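Local structure of glycerol dehydrogenase (Bacillus coagulans, 6CSJ) at residues 66-74 against 129-139; 110-118 against 147-157. The protein probably catalyses the NAD-linked oxidation of glycerol and related polyols, and as the double mutant studied here has acquired D-lactate dehydrogenase activity. The protein carries 2 engineered substitutions. All blocks are in the same frame, centred on the assembly; numbering follows the deposited sequence.

Interaction 1 (66-74 against 129-139); sequences GECSKPEIE and VIYKENGEFEE
One strong backbone hydrogen bond joins loop to hairpin: Tyr131 N gives its hydrogen to Cys68 O at 2.8 Å, nearly straight (173°), where strand 127-131 runs into its turn. Two CA-H...O contacts flank it, Ile130 CA to the same Cys68 O and Ser69 CA to Tyr131 O. Ser69 is also the N-cap of helix 70-82, its OG weakly accepting from Glu72 N.

Charged chains come next. Glu67, its CG anti to the backbone N (chi1 -169°) and its chain bent at chi2, swings its carboxylate across Tyr131, the two planes 37° apart and OE2 3.4 Å from Tyr131 CB. That OE2 forms a salt bridge with Lys95, which also makes a cation-pi contact with the Tyr131 ring. Cutting Glu67 back to alanine is likely to leave Lys95 without this carboxylate and to open a gap beside Tyr131 CB. Lys70 NZ makes a salt bridge (3.2 Å) to Glu139 OE2 whose hydrogen bond is weak, and a hydrogen bond to Tyr106 OH.

The apolar group is small. Ile73 CD1 meets Ile130 CD1 at 3.5 Å, the side chains crossing at about a right angle, and Cys68 SG lies 3.8 Å from Ile130 CD1. At the exposed rim Pro71 CG makes van der Waals contact with Glu133 CD. The chemistry implies a hairpin fixed by one strong backbone bond, with a weakly bonded Lys70-Glu139 ion pair at the rim and Lys95 linking Glu67 to the Tyr131 ring.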
ATOM      1  N   GLY A  66     -17.694   5.931  -4.189  1.00 28.53           N
ATOM      2  CA  GLY A  66     -16.440   6.527  -3.704  1.00 27.03           C
ATOM      3  C   GLY A  66     -16.004   6.063  -2.324  1.00 29.91           C
ATOM      4  O   GLY A  66     -14.849   6.273  -1.937  1.00 35.10           O
ATOM      5  N   GLU A  67     -16.920   5.435  -1.577  1.00 30.14           N
ATOM      6  CA  GLU A  67     -16.631   4.932  -0.234  1.00 27.00           C
ATOM      7  C   GLU A  67     -16.770   3.422  -0.160  1.00 25.64           C
ATOM      8  O   GLU A  67     -17.767   2.871  -0.618  1.00 26.59           O
ATOM      9  CB  GLU A  67     -17.565   5.575   0.792  1.00 27.75           C
ATOM     10  CG  GLU A  67     -17.165   5.308   2.236  1.00 29.00           C
ATOM     11  CD  GLU A  67     -15.780   5.850   2.550  1.00 28.47           C
ATOM     12  OE1 GLU A  67     -15.675   7.055   2.837  1.00 34.74           O
ATOM     13  OE2 GLU A  67     -14.809   5.070   2.497  1.00 27.80           O
ATOM     14  N   CYS A  68     -15.762   2.762   0.419  1.00 24.58           N
ATOM     15  CA  CYS A  68     -15.813   1.324   0.658  1.00 25.26           C
ATOM     16  C   CYS A  68     -16.548   1.120   1.971  1.00 26.09           C
ATOM     17  O   CYS A  68     -15.934   1.038   3.040  1.00 30.36           O
ATOM     18  CB  CYS A  68     -14.414   0.705   0.717  1.00 26.14           C
ATOM     19  SG  CYS A  68     -14.405  -1.088   0.975  1.00 29.67           S
ATOM     20  N   SER A  69     -17.875   1.059   1.870  1.00 29.83           N
ATOM     21  CA  SER A  69     -18.760   0.844   3.011  1.00 27.92           C
ATOM     22  C   SER A  69     -19.588  -0.411   2.804  1.00 24.18           C
ATOM     23  O   SER A  69     -19.672  -0.919   1.687  1.00 20.87           O
ATOM     24  CB  SER A  69     -19.674   2.055   3.186  1.00 25.80           C
ATOM     25  OG  SER A  69     -20.561   2.160   2.086  1.00 26.11           O
ATOM     26  N   LYS A  70     -20.201  -0.902   3.880  1.00 30.12           N
ATOM     27  CA  LYS A  70     -21.073  -2.083   3.804  1.00 37.49           C
ATOM     28  C   LYS A  70     -22.317  -1.877   2.918  1.00 36.70           C
ATOM     29  O   LYS A  70     -22.654  -2.769   2.134  1.00 39.32           O
ATOM     30  CB  LYS A  70     -21.479  -2.561   5.204  1.00 36.51           C
ATOM     31  CG  LYS A  70     -20.318  -3.089   6.033  1.00 45.37           C
ATOM     32  CD  LYS A  70     -19.908  -4.480   5.579  1.00 51.57           C
ATOM     33  CE  LYS A  70     -18.823  -5.021   6.482  1.00 60.94           C
ATOM     34  NZ  LYS A  70     -18.803  -6.506   6.604  1.00 54.28           N
ATOM     35  N   PRO A  71     -22.998  -0.709   3.031  1.00 30.46           N
ATOM     36  CA  PRO A  71     -24.121  -0.442   2.112  1.00 33.17           C
ATOM     37  C   PRO A  71     -23.732  -0.436   0.635  1.00 31.10           C
ATOM     38  O   PRO A  71     -24.418  -1.051  -0.188  1.00 33.89           O
ATOM     39  CB  PRO A  71     -24.612   0.944   2.552  1.00 34.16           C
ATOM     40  CG  PRO A  71     -24.247   1.009   3.999  1.00 31.86           C
ATOM     41  CD  PRO A  71     -22.937   0.294   4.110  1.00 27.86           C
ATOM     42  N   GLU A  72     -22.633   0.243   0.312  1.00 31.29           N
ATOM     43  CA  GLU A  72     -22.135   0.298  -1.068  1.00 30.03           C
ATOM     44  C   GLU A  72     -21.663  -1.088  -1.551  1.00 29.32           C
ATOM     45  O   GLU A  72     -21.905  -1.447  -2.701  1.00 32.74           O
ATOM     46  CB  GLU A  72     -21.050   1.374  -1.199  1.00 36.15           C
ATOM     47  CG  GLU A  72     -20.455   1.572  -2.597  1.00 42.52           C
ATOM     48  CD  GLU A  72     -21.420   2.118  -3.649  1.00 40.17           C
ATOM     49  OE1 GLU A  72     -22.579   2.432  -3.335  1.00 39.66           O
ATOM     50  OE2 GLU A  72     -21.004   2.242  -4.823  1.00 34.85           O
ATOM     51  N   ILE A  73     -21.035  -1.874  -0.680  1.00 26.60           N
ATOM     52  CA  ILE A  73     -20.665  -3.258  -1.017  1.00 28.96           C
ATOM     53  C   ILE A  73     -21.898  -4.128  -1.283  1.00 29.02           C
ATOM     54  O   ILE A  73     -21.912  -4.901  -2.247  1.00 29.66           O
ATOM     55  CB  ILE A  73     -19.767  -3.905   0.077  1.00 32.18           C
ATOM     56  CG1 ILE A  73     -18.386  -3.238   0.094  1.00 31.81           C
ATOM     57  CG2 ILE A  73     -19.596  -5.418  -0.140  1.00 28.57           C
ATOM     58  CD1 ILE A  73     -17.630  -3.409   1.400  1.00 35.32           C
ATOM     59  N   GLU A  74     -22.924  -4.007  -0.434  1.00 36.91           N
ATOM     60  CA  GLU A  74     -24.166  -4.763  -0.623  1.00 39.72           C
ATOM     61  C   GLU A  74     -24.884  -4.368  -1.925  1.00 32.24           C
ATOM     62  O   GLU A  74     -25.336  -5.245  -2.666  1.00 31.01           O
ATOM     63  CB  GLU A  74     -25.121  -4.601   0.575  1.00 40.49           C
ATOM     64  CG  GLU A  74     -26.309  -5.587   0.581  1.00 48.96           C
ATOM     65  CD  GLU A  74     -27.557  -5.053   1.324  1.00 58.04           C
ATOM     66  OE1 GLU A  74     -27.342  -4.490   2.409  1.00 56.95           O
ATOM     67  OE2 GLU A  74     -28.715  -5.177   0.825  1.00 53.94           O
ATOM     68  N   VAL A 129     -10.307  -2.538   3.706  1.00 24.83           N
ATOM     69  CA  VAL A 129     -10.526  -1.606   4.805  1.00 25.70           C
ATOM     70  C   VAL A 129     -11.918  -1.030   4.594  1.00 26.93           C
ATOM     71  O   VAL A 129     -12.169  -0.378   3.581  1.00 35.95           O
ATOM     72  CB  VAL A 129      -9.452  -0.495   4.852  1.00 25.62           C
ATOM     73  CG1 VAL A 129      -9.661   0.391   6.073  1.00 26.48           C
ATOM     74  CG2 VAL A 129      -8.049  -1.097   4.873  1.00 22.74           C
ATOM     75  N   ILE A 130     -12.817  -1.305   5.538  1.00 28.47           N
ATOM     76  CA  ILE A 130     -14.218  -0.891   5.462  1.00 31.05           C
ATOM     77  C   ILE A 130     -14.443   0.359   6.303  1.00 30.79           C
ATOM     78  O   ILE A 130     -13.964   0.446   7.431  1.00 28.74           O
ATOM     79  CB  ILE A 130     -15.165  -2.007   5.970  1.00 32.86           C
ATOM     80  CG1 ILE A 130     -14.849  -3.377   5.323  1.00 34.02           C
ATOM     81  CG2 ILE A 130     -16.630  -1.592   5.804  1.00 32.03           C
ATOM     82  CD1 ILE A 130     -15.081  -3.447   3.831  1.00 30.44           C
ATOM     83  N   TYR A 131     -15.176   1.317   5.739  1.00 31.14           N
ATOM     84  CA  TYR A 131     -15.524   2.572   6.406  1.00 33.02           C
ATOM     85  C   TYR A 131     -17.034   2.680   6.556  1.00 38.09           C
ATOM     86  O   TYR A 131     -17.785   2.058   5.810  1.00 38.15           O
ATOM     87  CB  TYR A 131     -15.014   3.758   5.584  1.00 29.58           C
ATOM     88  CG  TYR A 131     -13.513   3.772   5.428  1.00 29.56           C
ATOM     89  CD1 TYR A 131     -12.883   2.967   4.470  1.00 30.44           C
ATOM     90  CD2 TYR A 131     -12.714   4.563   6.251  1.00 29.49           C
ATOM     91  CE1 TYR A 131     -11.507   2.960   4.338  1.00 29.90           C
ATOM     92  CE2 TYR A 131     -11.331   4.561   6.124  1.00 26.59           C
ATOM     93  CZ  TYR A 131     -10.741   3.762   5.174  1.00 28.18           C
ATOM     94  OH  TYR A 131      -9.384   3.769   5.053  1.00 31.96           O
ATOM     95  N   LYS A 132     -17.479   3.464   7.528  1.00 42.05           N
ATOM     96  CA  LYS A 132     -18.876   3.908   7.591  1.00 40.25           C
ATOM     97  C   LYS A 132     -19.130   4.856   6.420  1.00 40.64           C
ATOM     98  O   LYS A 132     -18.187   5.402   5.843  1.00 49.99           O
ATOM     99  CB  LYS A 132     -19.159   4.631   8.907  1.00 42.89           C
ATOM    100  CG  LYS A 132     -19.099   3.776  10.157  1.00 49.27           C
ATOM    101  CD  LYS A 132     -19.398   4.596  11.409  1.00 57.92           C
ATOM    102  CE  LYS A 132     -20.146   3.788  12.504  1.00 72.57           C
ATOM    103  NZ  LYS A 132     -19.521   2.493  12.930  1.00 80.48           N
ATOM    104  N   GLU A 133     -20.399   5.085   6.102  1.00 40.26           N
ATOM    105  CA  GLU A 133     -20.774   5.960   4.979  1.00 39.59           C
ATOM    106  C   GLU A 133     -20.295   7.402   5.162  1.00 40.16           C
ATOM    107  O   GLU A 133     -20.041   8.085   4.176  1.00 43.58           O
ATOM    108  CB  GLU A 133     -22.286   5.950   4.746  1.00 39.60           C
ATOM    109  CG  GLU A 133     -22.850   4.591   4.370  1.00 45.30           C
ATOM    110  CD  GLU A 133     -24.359   4.591   4.266  1.00 46.83           C
ATOM    111  OE1 GLU A 133     -25.032   4.673   5.317  1.00 54.66           O
ATOM    112  OE2 GLU A 133     -24.870   4.479   3.132  1.00 49.63           O
ATOM    113  N   ASN A 134     -20.154   7.849   6.411  1.00 42.38           N
ATOM    114  CA  ASN A 134     -19.640   9.194   6.707  1.00 45.30           C
ATOM    115  C   ASN A 134     -18.108   9.349   6.597  1.00 45.14           C
ATOM    116  O   ASN A 134     -17.597  10.460   6.724  1.00 52.20           O
ATOM    117  CB  ASN A 134     -20.133   9.676   8.088  1.00 44.96           C
ATOM    118  CG  ASN A 134     -19.521   8.910   9.251  1.00 48.15           C
ATOM    119  OD1 ASN A 134     -18.957   7.827   9.081  1.00 55.54           O
ATOM    120  ND2 ASN A 134     -19.634   9.473  10.447  1.00 47.66           N
ATOM    121  N   GLY A 135     -17.384   8.249   6.385  1.00 45.00           N
ATOM    122  CA  GLY A 135     -15.937   8.295   6.161  1.00 45.61           C
ATOM    123  C   GLY A 135     -15.071   7.783   7.303  1.00 49.34           C
ATOM    124  O   GLY A 135     -13.865   7.637   7.133  1.00 47.15           O
ATOM    125  N   GLU A 136     -15.666   7.510   8.468  1.00 49.13           N
ATOM    126  CA  GLU A 136     -14.916   6.993   9.618  1.00 48.70           C
ATOM    127  C   GLU A 136     -14.600   5.501   9.463  1.00 36.16           C
ATOM    128  O   GLU A 136     -15.382   4.748   8.897  1.00 36.92           O
ATOM    129  CB  GLU A 136     -15.696   7.218  10.915  1.00 55.14           C
ATOM    130  CG  GLU A 136     -15.882   8.690  11.276  1.00 58.03           C
ATOM    131  CD  GLU A 136     -16.654   8.906  12.559  1.00 60.95           C
ATOM    132  OE1 GLU A 136     -16.409   8.158  13.528  1.00 60.26           O
ATOM    133  OE2 GLU A 136     -17.492   9.831  12.600  1.00 58.64           O
ATOM    134  N   PHE A 137     -13.445   5.092   9.980  1.00 34.67           N
ATOM    135  CA  PHE A 137     -13.024   3.689   9.961  1.00 34.33           C
ATOM    136  C   PHE A 137     -14.039   2.795  10.652  1.00 33.77           C
ATOM    137  O   PHE A 137     -14.452   3.108  11.761  1.00 36.19           O
ATOM    138  CB  PHE A 137     -11.631   3.535  10.615  1.00 32.83           C
ATOM    139  CG  PHE A 137     -11.233   2.099  10.860  1.00 37.08           C
ATOM    140  CD1 PHE A 137     -10.683   1.316   9.836  1.00 34.57           C
ATOM    141  CD2 PHE A 137     -11.435   1.511  12.118  1.00 41.04           C
ATOM    142  CE1 PHE A 137     -10.335   0.002  10.067  1.00 41.30           C
ATOM    143  CE2 PHE A 137     -11.096   0.183  12.339  1.00 42.18           C
ATOM    144  CZ  PHE A 137     -10.533  -0.569  11.321  1.00 44.58           C
ATOM    145  N   GLU A 138     -14.435   1.699  10.006  1.00 36.91           N
ATOM    146  CA  GLU A 138     -15.329   0.723  10.648  1.00 40.65           C
ATOM    147  C   GLU A 138     -14.567  -0.539  11.018  1.00 39.39           C
ATOM    148  O   GLU A 138     -14.459  -0.849  12.191  1.00 45.56           O
ATOM    149  CB  GLU A 138     -16.556   0.388   9.793  1.00 45.87           C
ATOM    150  CG  GLU A 138     -17.525  -0.553  10.470  1.00 50.49           C
ATOM    151  CD  GLU A 138     -18.772  -0.849   9.647  1.00 55.71           C
ATOM    152  OE1 GLU A 138     -19.054  -0.281   8.546  1.00 61.87           O
ATOM    153  OE2 GLU A 138     -19.502  -1.717  10.134  1.00 55.67           O
ATOM    154  N   GLU A 139     -14.054  -1.276  10.035  1.00 39.16           N
ATOM    155  CA  GLU A 139     -13.334  -2.523  10.331  1.00 36.30           C
ATOM    156  C   GLU A 139     -12.333  -2.980   9.265  1.00 37.60           C
ATOM    157  O   GLU A 139     -12.392  -2.545   8.111  1.00 41.57           O
ATOM    158  CB  GLU A 139     -14.318  -3.655  10.607  1.00 36.81           C
ATOM    159  CG  GLU A 139     -15.297  -3.954   9.466  1.00 32.53           C
ATOM    160  CD  GLU A 139     -15.919  -5.315   9.513  1.00 33.31           C
ATOM    161  OE1 GLU A 139     -15.236  -6.240   9.931  1.00 44.93           O
ATOM    162  OE2 GLU A 139     -17.094  -5.512   9.117  1.00 36.36           O
TER

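Interaction 2 (110-118 against 147-157); sequences PVIVAPTIA and PTFVIMDTKVI
Val113 and Val150 pair in register as neighbours in the six-stranded parallel sheet of the Rossmann-like N-terminal domain, where the axes of strands 111-115 and 149-153 approach to 4.8 Å at 23°. The tight part is this ladder. Phe149 N bonds to Val111 O in the carbonyl plane, Val113 N to Phe149 O with the donor tilted 19° from that plane, and Ile151 N to Val113 O at 2.9 Å.

Side chains close both faces. Ile112 and Phe149 lie side by side, pointing the same way, with Ile112 CD1 3.7 Å from Phe149 CD2; helix 21-28 packs over them. On the other face, with Val113 CG1 beside the backbone N (chi1 -62°), CG2 falls between N and the carbonyl carbon and reaches Val150 CG2 at 3.7 Å. Met152, bent at chi2 and chi3, crosses Pro115 at about a right angle, SD 3.6 Å from Pro115 CD. The direct ladder stops after Ile151 N, and Ile157, at the start of helix 154-158, then packs on Pro115, Thr116 and Ala118.

The margins are less buried. Partly exposed Pro110 and Thr148 form one, though Thr148 OG1 accepts firmly from Val111 N at 3.0 Å; at the other, partly exposed Val156 CG1 stays 4.1 Å from Thr116 CG2. A water bridges the strand ends, donating to Pro115 O and Ile151 O, each at 2.7 Å, and accepting from Asp153 N.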
ATOM      1  N   PRO A 110     -14.081 -14.754  -8.532  1.00 21.17           N
ATOM      2  CA  PRO A 110     -12.701 -14.242  -8.596  1.00 20.15           C
ATOM      3  C   PRO A 110     -12.646 -12.724  -8.816  1.00 22.47           C
ATOM      4  O   PRO A 110     -13.624 -12.128  -9.277  1.00 20.41           O
ATOM      5  CB  PRO A 110     -12.079 -15.004  -9.765  1.00 19.84           C
ATOM      6  CG  PRO A 110     -13.236 -15.533 -10.559  1.00 21.24           C
ATOM      7  CD  PRO A 110     -14.337 -15.768  -9.573  1.00 21.81           C
ATOM      8  N   VAL A 111     -11.512 -12.120  -8.457  1.00 21.87           N
ATOM      9  CA  VAL A 111     -11.350 -10.666  -8.426  1.00 20.92           C
ATOM     10  C   VAL A 111     -10.124 -10.225  -9.228  1.00 19.20           C
ATOM     11  O   VAL A 111      -9.084 -10.894  -9.210  1.00 19.85           O
ATOM     12  CB  VAL A 111     -11.166 -10.178  -6.972  1.00 22.00           C
ATOM     13  CG1 VAL A 111     -11.064  -8.662  -6.943  1.00 21.20           C
ATOM     14  CG2 VAL A 111     -12.267 -10.703  -6.082  1.00 23.16           C
ATOM     15  N   ILE A 112     -10.266  -9.093  -9.922  1.00 18.60           N
ATOM     16  CA  ILE A 112      -9.165  -8.401 -10.583  1.00 16.99           C
ATOM     17  C   ILE A 112      -9.106  -7.000  -9.999  1.00 18.17           C
ATOM     18  O   ILE A 112     -10.097  -6.278 -10.013  1.00 17.39           O
ATOM     19  CB  ILE A 112      -9.345  -8.330 -12.116  1.00 16.64           C
ATOM     20  CG1 ILE A 112      -9.429  -9.754 -12.696  1.00 18.83           C
ATOM     21  CG2 ILE A 112      -8.204  -7.542 -12.769  1.00 16.44           C
ATOM     22  CD1 ILE A 112      -9.476  -9.827 -14.214  1.00 19.51           C
ATOM     23  N   VAL A 113      -7.940  -6.617  -9.481  1.00 21.35           N
ATOM     24  CA  VAL A 113      -7.715  -5.253  -9.016  1.00 21.87           C
ATOM     25  C   VAL A 113      -6.732  -4.603  -9.968  1.00 22.00           C
ATOM     26  O   VAL A 113      -5.722  -5.203 -10.336  1.00 20.66           O
ATOM     27  CB  VAL A 113      -7.259  -5.175  -7.533  1.00 23.42           C
ATOM     28  CG1 VAL A 113      -8.343  -5.748  -6.626  1.00 21.84           C
ATOM     29  CG2 VAL A 113      -5.950  -5.902  -7.276  1.00 23.62           C
ATOM     30  N   ALA A 114      -7.067  -3.386 -10.396  1.00 22.74           N
ATOM     31  CA  ALA A 114      -6.288  -2.640 -11.363  1.00 21.24           C
ATOM     32  C   ALA A 114      -6.085  -1.222 -10.842  1.00 20.81           C
ATOM     33  O   ALA A 114      -6.858  -0.333 -11.171  1.00 19.13           O
ATOM     34  CB  ALA A 114      -6.989  -2.644 -12.716  1.00 23.24           C
ATOM     35  N   PRO A 115      -5.042  -1.009 -10.013  1.00 22.37           N
ATOM     36  CA  PRO A 115      -4.800   0.329  -9.473  1.00 19.84           C
ATOM     37  C   PRO A 115      -4.436   1.315 -10.572  1.00 20.30           C
ATOM     38  O   PRO A 115      -3.764   0.940 -11.537  1.00 21.15           O
ATOM     39  CB  PRO A 115      -3.615   0.144  -8.519  1.00 20.81           C
ATOM     40  CG  PRO A 115      -3.472  -1.319  -8.318  1.00 21.73           C
ATOM     41  CD  PRO A 115      -4.040  -1.980  -9.539  1.00 23.00           C
ATOM     42  N   THR A 116      -4.916   2.541 -10.427  1.00 18.22           N
ATOM     43  CA  THR A 116      -4.550   3.643 -11.302  1.00 19.82           C
ATOM     44  C   THR A 116      -3.420   4.493 -10.707  1.00 21.78           C
ATOM     45  O   THR A 116      -3.004   5.491 -11.313  1.00 22.92           O
ATOM     46  CB  THR A 116      -5.771   4.541 -11.571  1.00 20.15           C
ATOM     47  OG1 THR A 116      -6.314   4.973 -10.324  1.00 21.23           O
ATOM     48  CG2 THR A 116      -6.826   3.778 -12.331  1.00 19.82           C
ATOM     49  N   ILE A 117      -2.950   4.106  -9.518  1.00 23.97           N
ATOM     50  CA  ILE A 117      -1.816   4.743  -8.832  1.00 21.65           C
ATOM     51  C   ILE A 117      -1.013   3.637  -8.158  1.00 21.54           C
ATOM     52  O   ILE A 117      -1.526   2.527  -7.955  1.00 23.06           O
ATOM     53  CB  ILE A 117      -2.287   5.772  -7.772  1.00 24.03           C
ATOM     54  CG1 ILE A 117      -2.975   5.058  -6.574  1.00 28.40           C
ATOM     55  CG2 ILE A 117      -3.171   6.837  -8.426  1.00 23.46           C
ATOM     56  CD1 ILE A 117      -3.803   5.947  -5.663  1.00 31.75           C
ATOM     57  N   ALA A 118       0.232   3.936  -7.812  1.00 20.42           N
ATOM     58  CA  ALA A 118       1.122   2.973  -7.153  1.00 20.32           C
ATOM     59  C   ALA A 118       1.705   3.635  -5.903  1.00 23.03           C
ATOM     60  O   ALA A 118       2.908   3.855  -5.795  1.00 21.84           O
ATOM     61  CB  ALA A 118       2.205   2.512  -8.100  1.00 20.49           C
ATOM     62  N   PRO A 147      -6.401 -11.189  -3.914  1.00 17.68           N
ATOM     63  CA  PRO A 147      -7.119 -11.035  -5.182  1.00 17.45           C
ATOM     64  C   PRO A 147      -6.528 -11.910  -6.273  1.00 18.82           C
ATOM     65  O   PRO A 147      -5.304 -12.085  -6.325  1.00 17.74           O
ATOM     66  CB  PRO A 147      -6.920  -9.553  -5.534  1.00 19.73           C
ATOM     67  CG  PRO A 147      -5.851  -9.046  -4.602  1.00 20.81           C
ATOM     68  CD  PRO A 147      -5.965  -9.885  -3.372  1.00 18.52           C
ATOM     69  N   THR A 148      -7.388 -12.463  -7.131  1.00 19.20           N
ATOM     70  CA  THR A 148      -6.958 -13.421  -8.143  1.00 19.66           C
ATOM     71  C   THR A 148      -5.882 -12.821  -9.072  1.00 19.74           C
ATOM     72  O   THR A 148      -4.814 -13.403  -9.205  1.00 17.84           O
ATOM     73  CB  THR A 148      -8.159 -13.953  -8.965  1.00 20.79           C
ATOM     74  OG1 THR A 148      -9.315 -14.082  -8.118  1.00 19.20           O
ATOM     75  CG2 THR A 148      -7.843 -15.319  -9.593  1.00 20.06           C
ATOM     76  N   PHE A 149      -6.165 -11.671  -9.691  1.00 17.97           N
ATOM     77  CA  PHE A 149      -5.202 -10.959 -10.539  1.00 18.00           C
ATOM     78  C   PHE A 149      -5.016  -9.540 -10.012  1.00 20.02           C
ATOM     79  O   PHE A 149      -5.980  -8.894  -9.605  1.00 19.03           O
ATOM     80  CB  PHE A 149      -5.646 -10.785 -12.010  1.00 16.35           C
ATOM     81  CG  PHE A 149      -5.884 -12.058 -12.796  1.00 16.58           C
ATOM     82  CD1 PHE A 149      -5.509 -13.326 -12.347  1.00 16.89           C
ATOM     83  CD2 PHE A 149      -6.459 -11.958 -14.070  1.00 17.73           C
ATOM     84  CE1 PHE A 149      -5.758 -14.460 -13.118  1.00 16.11           C
ATOM     85  CE2 PHE A 149      -6.698 -13.090 -14.844  1.00 17.11           C
ATOM     86  CZ  PHE A 149      -6.347 -14.341 -14.366  1.00 16.23           C
ATOM     87  N   VAL A 150      -3.773  -9.064 -10.066  1.00 20.55           N
ATOM     88  CA  VAL A 150      -3.454  -7.657  -9.931  1.00 20.90           C
ATOM     89  C   VAL A 150      -2.881  -7.202 -11.280  1.00 22.62           C
ATOM     90  O   VAL A 150      -1.962  -7.840 -11.796  1.00 21.93           O
ATOM     91  CB  VAL A 150      -2.431  -7.416  -8.806  1.00 19.69           C
ATOM     92  CG1 VAL A 150      -2.116  -5.931  -8.667  1.00 19.31           C
ATOM     93  CG2 VAL A 150      -2.959  -7.996  -7.500  1.00 19.85           C
ATOM     94  N   ILE A 151      -3.428  -6.116 -11.838  1.00 20.94           N
ATOM     95  CA  ILE A 151      -3.021  -5.601 -13.146  1.00 21.43           C
ATOM     96  C   ILE A 151      -2.550  -4.151 -13.036  1.00 21.40           C
ATOM     97  O   ILE A 151      -3.317  -3.294 -12.610  1.00 19.05           O
ATOM     98  CB  ILE A 151      -4.169  -5.704 -14.180  1.00 24.28           C
ATOM     99  CG1 ILE A 151      -4.483  -7.187 -14.446  1.00 25.63           C
ATOM    100  CG2 ILE A 151      -3.791  -4.995 -15.492  1.00 23.89           C
ATOM    101  CD1 ILE A 151      -5.646  -7.427 -15.377  1.00 25.80           C
ATOM    102  N   MET A 152      -1.301  -3.889 -13.442  1.00 21.55           N
ATOM    103  CA  MET A 152      -0.700  -2.556 -13.364  1.00 22.30           C
ATOM    104  C   MET A 152      -0.500  -1.980 -14.776  1.00 23.26           C
ATOM    105  O   MET A 152       0.417  -2.382 -15.505  1.00 20.60           O
ATOM    106  CB  MET A 152       0.651  -2.606 -12.623  1.00 22.50           C
ATOM    107  CG  MET A 152       0.635  -3.278 -11.260  1.00 22.23           C
ATOM    108  SD  MET A 152      -0.573  -2.627 -10.088  1.00 21.93           S
ATOM    109  CE  MET A 152       0.186  -1.086  -9.574  1.00 20.64           C
ATOM    110  N   ASP A 153      -1.377  -1.052 -15.158  1.00 22.39           N
ATOM    111  CA  ASP A 153      -1.253  -0.328 -16.421  1.00 24.93           C
ATOM    112  C   ASP A 153      -0.334   0.848 -16.162  1.00 23.09           C
ATOM    113  O   ASP A 153      -0.757   1.876 -15.625  1.00 25.17           O
ATOM    114  CB  ASP A 153      -2.625   0.141 -16.922  1.00 31.51           C
ATOM    115  CG  ASP A 153      -2.598   0.639 -18.370  1.00 33.14           C
ATOM    116  OD1 ASP A 153      -1.648   1.352 -18.768  1.00 37.13           O
ATOM    117  OD2 ASP A 153      -3.545   0.304 -19.109  1.00 39.02           O
ATOM    118  N   THR A 154       0.932   0.688 -16.532  1.00 20.72           N
ATOM    119  CA  THR A 154       1.960   1.666 -16.181  1.00 18.91           C
ATOM    120  C   THR A 154       1.767   3.000 -16.896  1.00 20.48           C
ATOM    121  O   THR A 154       2.174   4.037 -16.377  1.00 18.81           O
ATOM    122  CB  THR A 154       3.363   1.111 -16.456  1.00 18.47           C
ATOM    123  OG1 THR A 154       3.471   0.713 -17.819  1.00 20.83           O
ATOM    124  CG2 THR A 154       3.610  -0.089 -15.579  1.00 21.92           C
ATOM    125  N   LYS A 155       1.128   2.974 -18.068  1.00 23.92           N
ATOM    126  CA  LYS A 155       0.804   4.190 -18.803  1.00 28.11           C
ATOM    127  C   LYS A 155      -0.243   5.006 -18.059  1.00 26.44           C
ATOM    128  O   LYS A 155      -0.085   6.206 -17.888  1.00 31.20           O
ATOM    129  CB  LYS A 155       0.298   3.850 -20.211  1.00 36.74           C
ATOM    130  CG  LYS A 155       0.165   5.044 -21.141  1.00 42.50           C
ATOM    131  CD  LYS A 155      -0.758   4.737 -22.323  1.00 44.55           C
ATOM    132  CE  LYS A 155      -0.666   5.820 -23.378  1.00 45.64           C
ATOM    133  NZ  LYS A 155      -1.105   5.315 -24.708  1.00 46.69           N
ATOM    134  N   VAL A 156      -1.309   4.353 -17.607  1.00 28.96           N
ATOM    135  CA  VAL A 156      -2.326   5.025 -16.797  1.00 27.93           C
ATOM    136  C   VAL A 156      -1.721   5.525 -15.483  1.00 28.67           C
ATOM    137  O   VAL A 156      -1.955   6.673 -15.107  1.00 29.45           O
ATOM    138  CB  VAL A 156      -3.549   4.119 -16.535  1.00 31.18           C
ATOM    139  CG1 VAL A 156      -4.498   4.752 -15.516  1.00 33.91           C
ATOM    140  CG2 VAL A 156      -4.275   3.827 -17.843  1.00 28.87           C
ATOM    141  N   ILE A 157      -0.923   4.684 -14.823  1.00 24.73           N
ATOM    142  CA  ILE A 157      -0.310   5.029 -13.528  1.00 24.47           C
ATOM    143  C   ILE A 157       0.617   6.244 -13.614  1.00 23.35           C
ATOM    144  O   ILE A 157       0.615   7.094 -12.713  1.00 20.69           O
ATOM    145  CB  ILE A 157       0.435   3.820 -12.902  1.00 22.78           C
ATOM    146  CG1 ILE A 157      -0.577   2.747 -12.476  1.00 21.84           C
ATOM    147  CG2 ILE A 157       1.296   4.231 -11.702  1.00 21.01           C
ATOM    148  CD1 ILE A 157       0.010   1.361 -12.387  1.00 24.09           C
TER
HETATM  149  O   HOH W   1      -3.864  -0.817 -13.562  1.00 14.87           O

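How the interactions relate
Interactions 1 and 2 alternate along the chain, in the order 66-74, 110-118, 129-139, 147-157, all in the N-terminal, nucleotide-binding-type domain of this family. Their centres lie 21 Å apart and their nearest atoms about 11 Å, so they do not touch. Interaction 2 lies within the parallel sheet, whereas interaction 1 sets the start of helix 70-82 against a separate two-stranded hairpin. That hairpin, 127-131 with 137-142, is inserted between strands 111-115 and 149-153, which are neighbours in the sheet. Interaction 1 therefore ties the hairpin to helix 70-82, while interaction 2 joins the strands at which the excursion leaves and returns.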